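3-phytase (Klebsiella pneumoniae, PDB 2WNH) probably releases phosphate from phytate (inositol hexakisphosphate), with a preference for the 3-position, as a member of the histidine acid phosphatase family. Local coordinates at residues Arg102-Ala107 / Leu286-Asp291; Leu147-Glu152 / Asn253-Thr258; Ala269-Val274 / Thr386-Arg391; Gly230-Ala235 / Thr239-Leu244. The protein carries 3 engineered substitutions. All coordinates share one frame; numbering follows the deposited sequence.

Contact 1: residues Arg102-Ala107 / Leu286-Asp291; sequences RATAQA and LLVAHD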
# COMPACT_ATOMS: atom_id res chain seq x y z
N ARG B 102 -1.00 -22.54 19.37
CA ARG B 102 -1.60 -21.19 19.47
C ARG B 102 -0.84 -20.20 18.57
O ARG B 102 -1.45 -19.43 17.81
CB ARG B 102 -1.64 -20.71 20.92
CG ARG B 102 -2.68 -21.49 21.75
CD ARG B 102 -2.74 -20.93 23.17
NE ARG B 102 -1.54 -21.20 23.95
CZ ARG B 102 -0.78 -20.28 24.54
NH1 ARG B 102 -1.08 -18.98 24.44
NH2 ARG B 102 0.30 -20.65 25.23
N ALA B 103 0.50 -20.22 18.64
CA ALA B 103 1.27 -19.21 17.90
C ALA B 103 1.16 -19.48 16.39
O ALA B 103 1.10 -18.54 15.60
CB ALA B 103 2.72 -19.21 18.36
N THR B 104 1.11 -20.74 15.99
CA THR B 104 0.93 -21.10 14.58
C THR B 104 -0.43 -20.61 14.05
O THR B 104 -0.53 -20.03 12.93
CB THR B 104 1.06 -22.62 14.37
OG1 THR B 104 2.41 -23.01 14.67
CG2 THR B 104 0.71 -23.01 12.94
N ALA B 105 -1.47 -20.82 14.85
CA ALA B 105 -2.80 -20.32 14.51
C ALA B 105 -2.78 -18.79 14.34
O ALA B 105 -3.35 -18.27 13.39
CB ALA B 105 -3.80 -20.74 15.57
N GLN B 106 -2.15 -18.07 15.28
CA GLN B 106 -1.97 -16.62 15.13
C GLN B 106 -1.25 -16.26 13.82
O GLN B 106 -1.71 -15.38 13.09
CB GLN B 106 -1.22 -16.04 16.33
CG GLN B 106 -2.02 -16.11 17.64
CD GLN B 106 -1.22 -15.58 18.80
OE1 GLN B 106 -1.74 -14.89 19.69
NE2 GLN B 106 0.06 -15.89 18.79
N ALA B 107 -0.16 -16.97 13.52
CA ALA B 107 0.61 -16.72 12.28
C ALA B 107 -0.24 -16.88 11.03
O ALA B 107 -0.11 -16.07 10.09
CB ALA B 107 1.86 -17.61 12.22
N LEU B 286 -10.63 -23.46 10.76
CA LEU B 286 -9.19 -23.70 10.79
C LEU B 286 -8.83 -24.28 12.17
O LEU B 286 -9.04 -23.64 13.21
CB LEU B 286 -8.43 -22.39 10.51
CG LEU B 286 -6.92 -22.42 10.73
CD1 LEU B 286 -6.29 -23.48 9.82
CD2 LEU B 286 -6.25 -21.05 10.46
N LEU B 287 -8.31 -25.51 12.13
CA LEU B 287 -7.90 -26.27 13.30
C LEU B 287 -6.38 -26.41 13.26
O LEU B 287 -5.81 -26.77 12.23
CB LEU B 287 -8.52 -27.67 13.28
CG LEU B 287 -10.04 -27.75 13.06
CD1 LEU B 287 -10.46 -29.22 13.04
CD2 LEU B 287 -10.78 -26.98 14.14
N VAL B 288 -5.73 -26.16 14.39
CA VAL B 288 -4.28 -26.18 14.41
C VAL B 288 -3.83 -27.12 15.54
O VAL B 288 -4.12 -26.87 16.72
CB VAL B 288 -3.70 -24.75 14.53
CG1 VAL B 288 -2.17 -24.79 14.44
CG2 VAL B 288 -4.26 -23.83 13.40
N ALA B 289 -3.12 -28.16 15.15
CA ALA B 289 -2.71 -29.21 16.09
C ALA B 289 -1.36 -29.81 15.70
O ALA B 289 -0.43 -29.10 15.30
CB ALA B 289 -3.81 -30.28 16.23
N HIS B 290 -1.25 -31.13 15.80
CA HIS B 290 0.06 -31.79 15.78
C HIS B 290 0.12 -32.81 14.66
O HIS B 290 -0.92 -33.22 14.11
CB HIS B 290 0.35 -32.41 17.18
CG HIS B 290 0.06 -31.46 18.31
ND1 HIS B 290 1.03 -30.66 18.88
CD2 HIS B 290 -1.10 -31.13 18.92
CE1 HIS B 290 0.48 -29.90 19.82
NE2 HIS B 290 -0.81 -30.17 19.86
N ASP B 291 1.33 -33.20 14.28
CA ASP B 291 1.50 -34.18 13.22
C ASP B 291 0.82 -35.50 13.60
O ASP B 291 0.28 -36.17 12.74
CB ASP B 291 2.98 -34.39 12.86
CG ASP B 291 3.90 -34.60 14.08
OD1 ASP B 291 3.45 -34.77 15.23
OD2 ASP B 291 5.12 -34.60 13.85

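Contact 2: residues Leu147-Glu152 / Asn253-Thr258; sequences LAAVKE and NDVLYT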
# COMPACT_ATOMS: atom_id res chain seq x y z
N LEU B 147 -0.63 -52.87 22.16
CA LEU B 147 0.49 -53.81 22.07
C LEU B 147 0.30 -54.83 20.94
O LEU B 147 1.20 -55.04 20.12
CB LEU B 147 0.68 -54.51 23.42
CG LEU B 147 1.87 -55.47 23.56
CD1 LEU B 147 3.20 -54.77 23.26
CD2 LEU B 147 1.85 -56.00 24.99
N ALA B 148 -0.87 -55.46 20.91
CA ALA B 148 -1.21 -56.41 19.86
C ALA B 148 -1.16 -55.79 18.47
O ALA B 148 -0.58 -56.36 17.54
CB ALA B 148 -2.61 -56.98 20.12
N ALA B 149 -1.81 -54.64 18.33
CA ALA B 149 -1.89 -53.91 17.06
C ALA B 149 -0.53 -53.53 16.48
O ALA B 149 -0.29 -53.74 15.29
CB ALA B 149 -2.76 -52.65 17.24
N VAL B 150 0.34 -52.96 17.31
CA VAL B 150 1.70 -52.58 16.89
C VAL B 150 2.50 -53.83 16.52
O VAL B 150 3.15 -53.87 15.48
CB VAL B 150 2.43 -51.73 17.99
CG1 VAL B 150 3.86 -51.44 17.60
CG2 VAL B 150 1.67 -50.42 18.24
N LYS B 151 2.41 -54.87 17.35
CA LYS B 151 3.15 -56.11 17.05
C LYS B 151 2.70 -56.75 15.75
O LYS B 151 3.52 -57.23 14.96
CB LYS B 151 3.03 -57.09 18.22
CG LYS B 151 3.90 -56.72 19.39
CD LYS B 151 3.59 -57.60 20.60
CE LYS B 151 4.01 -59.04 20.36
NZ LYS B 151 3.95 -59.85 21.62
N GLU B 152 1.39 -56.74 15.51
CA GLU B 152 0.82 -57.31 14.29
C GLU B 152 1.34 -56.63 13.04
O GLU B 152 1.79 -57.28 12.10
CB GLU B 152 -0.71 -57.24 14.31
CG GLU B 152 -1.37 -57.97 13.15
CD GLU B 152 -1.02 -59.47 13.11
OE1 GLU B 152 -1.20 -60.16 14.15
OE2 GLU B 152 -0.56 -59.95 12.05
N ASN B 253 1.44 -43.86 14.98
CA ASN B 253 0.22 -43.12 14.65
C ASN B 253 -0.62 -43.68 13.52
O ASN B 253 -1.83 -43.45 13.47
CB ASN B 253 0.58 -41.67 14.33
CG ASN B 253 1.47 -41.06 15.36
OD1 ASN B 253 1.20 -41.16 16.55
ND2 ASN B 253 2.53 -40.42 14.92
N ASP B 254 0.01 -44.39 12.59
CA ASP B 254 -0.69 -44.90 11.42
C ASP B 254 -1.17 -46.35 11.59
O ASP B 254 -1.59 -46.98 10.63
CB ASP B 254 0.17 -44.72 10.17
CG ASP B 254 0.38 -43.25 9.82
OD1 ASP B 254 -0.56 -42.43 10.02
OD2 ASP B 254 1.48 -42.89 9.35
N VAL B 255 -1.05 -46.88 12.81
CA VAL B 255 -1.63 -48.18 13.17
C VAL B 255 -3.15 -47.96 13.31
O VAL B 255 -3.58 -47.13 14.10
CB VAL B 255 -1.03 -48.71 14.50
CG1 VAL B 255 -1.78 -49.96 14.98
CG2 VAL B 255 0.47 -49.02 14.32
N LEU B 256 -3.93 -48.72 12.54
CA LEU B 256 -5.39 -48.51 12.47
C LEU B 256 -6.06 -48.44 13.83
O LEU B 256 -6.82 -47.52 14.10
CB LEU B 256 -6.04 -49.58 11.60
CG LEU B 256 -7.53 -49.32 11.33
CD1 LEU B 256 -7.74 -47.96 10.64
CD2 LEU B 256 -8.11 -50.43 10.48
N TYR B 257 -5.81 -49.42 14.69
CA TYR B 257 -6.40 -49.39 16.03
C TYR B 257 -6.19 -48.04 16.72
O TYR B 257 -7.16 -47.43 17.27
CB TYR B 257 -5.85 -50.54 16.93
CG TYR B 257 -6.28 -50.36 18.39
CD1 TYR B 257 -7.58 -50.66 18.80
CD2 TYR B 257 -5.41 -49.85 19.34
CE1 TYR B 257 -7.99 -50.45 20.10
CE2 TYR B 257 -5.81 -49.63 20.64
CZ TYR B 257 -7.12 -49.95 21.02
OH TYR B 257 -7.57 -49.75 22.30
N THR B 258 -4.93 -47.59 16.74
CA THR B 258 -4.56 -46.38 17.45
C THR B 258 -5.26 -45.18 16.81
O THR B 258 -5.80 -44.32 17.52
CB THR B 258 -3.04 -46.17 17.42
OG1 THR B 258 -2.40 -47.26 18.10
CG2 THR B 258 -2.63 -44.85 18.08

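Contact 3: residues Ala269-Val274 / Thr386-Arg391; sequences AMLDGV and TALGQR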
# COMPACT_ATOMS: atom_id res chain seq x y z
N ALA B 269 -15.46 -34.64 13.49
CA ALA B 269 -15.67 -33.19 13.63
C ALA B 269 -15.40 -32.47 12.30
O ALA B 269 -16.14 -31.53 11.92
CB ALA B 269 -14.79 -32.61 14.73
N MET B 270 -14.36 -32.91 11.60
CA MET B 270 -13.98 -32.33 10.31
C MET B 270 -14.99 -32.62 9.21
O MET B 270 -15.35 -31.72 8.45
CB MET B 270 -12.57 -32.80 9.89
CG MET B 270 -11.44 -32.18 10.71
SD MET B 270 -9.87 -32.98 10.34
CE MET B 270 -9.56 -32.44 8.66
N LEU B 271 -15.45 -33.87 9.11
CA LEU B 271 -16.47 -34.23 8.11
C LEU B 271 -17.83 -33.52 8.37
O LEU B 271 -18.46 -33.02 7.44
CB LEU B 271 -16.70 -35.74 8.04
CG LEU B 271 -15.49 -36.57 7.58
CD1 LEU B 271 -15.81 -38.02 7.79
CD2 LEU B 271 -15.16 -36.25 6.10
N ASP B 272 -18.24 -33.46 9.64
CA ASP B 272 -19.42 -32.70 10.03
C ASP B 272 -19.21 -31.22 9.73
O ASP B 272 -20.14 -30.53 9.31
CB ASP B 272 -19.71 -32.91 11.51
CG ASP B 272 -20.45 -34.21 11.78
OD1 ASP B 272 -20.88 -34.88 10.81
OD2 ASP B 272 -20.62 -34.55 12.97
N GLY B 273 -17.98 -30.74 9.93
CA GLY B 273 -17.70 -29.32 9.69
C GLY B 273 -17.79 -28.89 8.23
O GLY B 273 -18.00 -27.72 7.95
N VAL B 274 -17.59 -29.81 7.29
CA VAL B 274 -17.59 -29.49 5.85
C VAL B 274 -18.98 -29.68 5.23
O VAL B 274 -19.24 -29.29 4.10
CB VAL B 274 -16.49 -30.28 5.06
CG1 VAL B 274 -16.94 -31.74 4.77
CG2 VAL B 274 -16.11 -29.54 3.77
N THR B 386 -18.93 -40.57 2.81
CA THR B 386 -19.11 -41.97 3.20
C THR B 386 -17.80 -42.75 3.12
O THR B 386 -17.46 -43.48 4.05
CB THR B 386 -20.17 -42.65 2.33
OG1 THR B 386 -21.43 -42.00 2.54
CG2 THR B 386 -20.32 -44.15 2.71
N ALA B 387 -17.09 -42.59 2.01
CA ALA B 387 -15.82 -43.28 1.84
C ALA B 387 -14.77 -42.84 2.86
O ALA B 387 -14.07 -43.68 3.45
CB ALA B 387 -15.29 -43.11 0.41
N LEU B 388 -14.69 -41.54 3.10
CA LEU B 388 -13.69 -41.02 4.04
C LEU B 388 -13.97 -41.40 5.49
O LEU B 388 -13.04 -41.45 6.32
CB LEU B 388 -13.59 -39.49 3.92
CG LEU B 388 -12.95 -39.00 2.62
CD1 LEU B 388 -13.25 -37.50 2.43
CD2 LEU B 388 -11.45 -39.25 2.53
N GLY B 389 -15.24 -41.66 5.80
CA GLY B 389 -15.66 -41.94 7.16
C GLY B 389 -15.77 -43.42 7.53
O GLY B 389 -16.10 -43.73 8.67
N GLN B 390 -15.45 -44.32 6.60
CA GLN B 390 -15.67 -45.77 6.78
C GLN B 390 -14.99 -46.37 8.00
O GLN B 390 -15.49 -47.35 8.56
CB GLN B 390 -15.08 -46.55 5.62
CG GLN B 390 -15.74 -46.42 4.30
CD GLN B 390 -14.91 -47.13 3.25
OE1 GLN B 390 -14.92 -48.36 3.18
NE2 GLN B 390 -14.15 -46.36 2.45
N ARG B 391 -13.81 -45.85 8.35
CA ARG B 391 -12.97 -46.43 9.38
C ARG B 391 -13.19 -45.77 10.73
O ARG B 391 -12.54 -46.14 11.69
CB ARG B 391 -11.48 -46.34 9.01
CG ARG B 391 -11.05 -47.22 7.85
CD ARG B 391 -9.62 -46.90 7.41
NE ARG B 391 -9.00 -48.06 6.78
CZ ARG B 391 -7.70 -48.19 6.51
NH1 ARG B 391 -6.84 -47.21 6.78
NH2 ARG B 391 -7.25 -49.30 5.94

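Contact 4: residues Gly230-Ala235 / Thr239-Leu244; sequences GKIAQA and TALLPL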
# COMPACT_ATOMS: atom_id res chain seq x y z
N GLY B 230 28.00 -29.82 10.97
CA GLY B 230 28.55 -29.62 9.63
C GLY B 230 28.45 -30.80 8.67
O GLY B 230 28.86 -30.68 7.54
N LYS B 231 27.86 -31.91 9.10
CA LYS B 231 27.83 -33.12 8.28
C LYS B 231 26.73 -33.13 7.20
O LYS B 231 26.77 -33.93 6.26
CB LYS B 231 27.73 -34.37 9.16
CG LYS B 231 28.83 -34.53 10.23
CD LYS B 231 30.18 -34.80 9.61
CE LYS B 231 31.17 -35.37 10.63
NZ LYS B 231 32.56 -35.34 10.09
N ILE B 232 25.72 -32.26 7.36
CA ILE B 232 24.62 -32.17 6.40
C ILE B 232 24.62 -30.79 5.77
O ILE B 232 24.50 -29.78 6.47
CB ILE B 232 23.23 -32.48 7.03
CG1 ILE B 232 23.17 -33.97 7.45
CG2 ILE B 232 22.10 -32.14 6.03
CD1 ILE B 232 21.93 -34.37 8.23
N ALA B 233 24.73 -30.75 4.45
CA ALA B 233 24.87 -29.48 3.74
C ALA B 233 23.89 -29.26 2.59
O ALA B 233 23.84 -28.18 2.02
CB ALA B 233 26.30 -29.34 3.25
N GLN B 234 23.12 -30.29 2.23
CA GLN B 234 22.09 -30.13 1.21
C GLN B 234 20.79 -30.83 1.59
O GLN B 234 20.80 -31.76 2.40
CB GLN B 234 22.57 -30.61 -0.16
CG GLN B 234 23.31 -31.93 -0.16
CD GLN B 234 23.91 -32.27 -1.52
OE1 GLN B 234 25.13 -32.40 -1.66
NE2 GLN B 234 23.05 -32.41 -2.53
N ALA B 235 19.69 -30.37 0.99
CA ALA B 235 18.34 -30.87 1.30
C ALA B 235 18.21 -32.37 1.04
O ALA B 235 17.51 -33.08 1.77
CB ALA B 235 17.27 -30.09 0.51
N THR B 239 16.28 -35.55 3.04
CA THR B 239 15.37 -36.47 2.33
C THR B 239 15.76 -37.94 2.50
O THR B 239 14.90 -38.80 2.75
CB THR B 239 15.31 -36.11 0.83
OG1 THR B 239 14.82 -34.77 0.69
CG2 THR B 239 14.40 -37.07 0.06
N ALA B 240 17.06 -38.21 2.39
CA ALA B 240 17.59 -39.57 2.52
C ALA B 240 17.36 -40.19 3.90
O ALA B 240 17.37 -41.41 4.02
CB ALA B 240 19.07 -39.57 2.20
N LEU B 241 17.17 -39.37 4.94
CA LEU B 241 16.95 -39.84 6.30
C LEU B 241 15.49 -40.13 6.62
O LEU B 241 15.20 -40.82 7.60
CB LEU B 241 17.51 -38.85 7.33
CG LEU B 241 19.00 -38.54 7.18
CD1 LEU B 241 19.41 -37.40 8.10
CD2 LEU B 241 19.82 -39.79 7.45
N LEU B 242 14.58 -39.56 5.83
CA LEU B 242 13.16 -39.53 6.18
C LEU B 242 12.46 -40.89 6.21
O LEU B 242 11.45 -41.06 6.91
CB LEU B 242 12.40 -38.55 5.25
CG LEU B 242 12.79 -37.08 5.41
CD1 LEU B 242 12.01 -36.22 4.40
CD2 LEU B 242 12.60 -36.57 6.86
N PRO B 243 13.00 -41.87 5.48
CA PRO B 243 12.47 -43.23 5.53
C PRO B 243 12.31 -43.78 6.96
O PRO B 243 11.38 -44.53 7.26
CB PRO B 243 13.33 -44.15 4.67
N LEU B 244 13.20 -43.39 7.87
CA LEU B 244 13.09 -43.80 9.27
C LEU B 244 11.86 -43.18 9.95
O LEU B 244 11.25 -43.78 10.83
CB LEU B 244 14.36 -43.43 10.05
CG LEU B 244 15.56 -44.36 9.80
CD1 LEU B 244 16.84 -43.74 10.38
CD2 LEU B 244 15.28 -45.70 10.44

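Contact 1: residues Arg102-Ala107 / Leu286-Asp291
No ring or amide face enters the meeting of Thr104 and Ala105 with Val288; the surfaces in contact are methyl groups, and the contact is a compact example of a helix laid on a sheet through small side chains. Val288 acts as a fork. Its CG1 branch, anti to the backbone N at chi1 -176°, lies 3.7 Å from Thr104 CG2, while its other branch, CG2, stands 3.8 Å from Ala105 CB. Thr104 and Val288 cross obliquely, and Val288 CG1 also reaches 3.9 Å from Thr104 CB. The alanine has so little bulk that Val288 CG2 comes within 4.0 Å of Ala105 CA, which agrees with the 6.0 Å between the CA atoms of Ala105 and Val288. The two branches of Thr104 go to different partners: the methyl faces the strand, whereas OG1, on the branch beside the backbone N, bonds to Arg100 O and to Gly26 N. Gly26 belongs to the Arg24-His25-Gly26 signature of the family, and His290 and Asp291, just past Ala289 at the end of the strand, match its His-Asp pair. Ala105 also packs on Val93 and Ala95 of the adjacent parallel strand. Across the two segments no hydrogen bond forms, so the fit rests on burial of apolar surface and close van der Waals contact round the valine fork, with the threonine hydroxyl satisfied elsewhere in a buried setting.

Contact 2: residues Leu147-Glu152 / Asn253-Thr258
Helix 143-154 is joined to the start of helix 256-274 in a helix-to-helix contact, with Ala149 set against Val255, the N-cap residue of the second helix, and against Tyr257 in its first turn. A single methyl does most of the work: Ala149 CB is 3.6 Å from Val255 CG1 and 3.8 Å from Tyr257 CB, and so sits between the N-cap position and the opening turn. Val255 CG1 lies anti to the backbone N (chi1 172°), and the same methyl comes 4.1 Å from Ala149 C, close against the helix backbone. On the neighbouring position the two valines meet more loosely, Val150 CG2 being 4.3 Å from Val255 CG2; behind it Val150 packs on Val191, Thr199 and Ile201 of the two-stranded sheet. Tyr257 meets Ala149 chiefly through CB, and the polar end of the ring has partners elsewhere: OH bonds to Asp142 N, just ahead of helix 143-154, and Arg145 makes a cation-pi contact with the ring. Thr258 OG1 likewise bonds to Gln146 NE2. Across the two segments the contact is wholly apolar, with alanine allowing the backbones to approach to 6.5 Å between the CA atoms of Ala149 and Tyr257. The surrounding polar bonds probably fix how the two helices are placed, tying the same tyrosine and its neighbour to the start of helix 143-154 and the residue before it.

Contact 3: residues Ala269-Val274 / Thr386-Arg391
Beside the place where Leu271 meets Leu388 and Gly389, the carbonyl oxygen of Ala387 takes one sound bond and one weak one, both from Gln390. Gln390 NE2 donates to Ala387 O at 2.9 Å, with an N-H...O angle of 157°; it approaches in the carbonyl plane on a lone pair, and the oxygen lies close to the plane of the glutamine amide. Gln390 N adds the weak bond to the same oxygen; the NE2 bond brings the side chain back over the last turn as helix 381-388 gives way to a loop. The contact proper is apolar. Leu271, with CG anti to its carbonyl carbon (chi1 -63°), sends out two methyls that part company: CD1 comes 4.0 Å from Gly389 CA, and CD2 4.2 Å from Leu388 CB. The glycine offers bare backbone there, and CD1 reaches within 4.2 Å of Gly389 N. Around this pair, Leu271 and Val274 pack on Ile385, and Leu388 also touches Trp365. The two helices lie side by side on the central sheet, Met270 and Val274 reaching Val20 of strand 14-24 from helix 256-274, and Leu388 reaching Leu336 and Val338 of strand 334-342 from helix 381-388.

Contact 4: residues Gly230-Ala235 / Thr239-Leu244
Ala235 and Thr239 are linked by the i to i+4 backbone bond of a short helix, and Thr239 also starts a type I beta turn that runs to Leu242. Thr239 N donates to Ala235 O at 3.0 Å, and the bond is nearly straight, with an N-H...O angle of 172°. The turn is closed by Leu242 N on Thr239 O at 3.2 Å, and the chain runs on into helix 243-250. Ahead of Ala235 the chain from Gly230 is irregular. From within the short helix 235-239, Gln237 bonds to this part of the chain three times: its OE1 accepts from Ala233 N and Gln234 N, while its NE2 donates to Lys231 O. Beyond the backbone bond, the segments meet through Ile232 and Leu241, both buried. These reach toward each other tip to tip, so that only their terminal methyls touch. Leu241 also packs on Leu170 of helix 165-175 and on Val211 and Leu214 of helix 204-219, which places the pair on the helical side of the fold. Thr239 OG1 finds its partner outside the segments, in Gly309 O, and it merely passes Ala235 O at 3.4 Å. Where the two branched side chains meet, Ile232 CD1 lies 3.9 Å from Leu241 CD1, each methyl carried forward by an extended second torsion, 173° in the isoleucine.

Read from the N terminus, contact 1 opens first, at helix 99-112, and closes at strand 284-289, so its loop embraces much of the helical part of the chain. Within it contact 2 runs from helix 143-154 to the start of helix 256-274, and contact 4, a local closure at 230-235 and 239-244, lies within contact 2 in turn. Contact 3 opens at the far end of helix 256-274, after contact 2 has closed, and ends at 386-391, thereby crossing contact 1. Contacts 2 and 3 thus share that helix, which links the helical region to the central sheet. Met270 touches Leu287, and Leu256 touches Arg391, joining contact 3 to contacts 1 and 2.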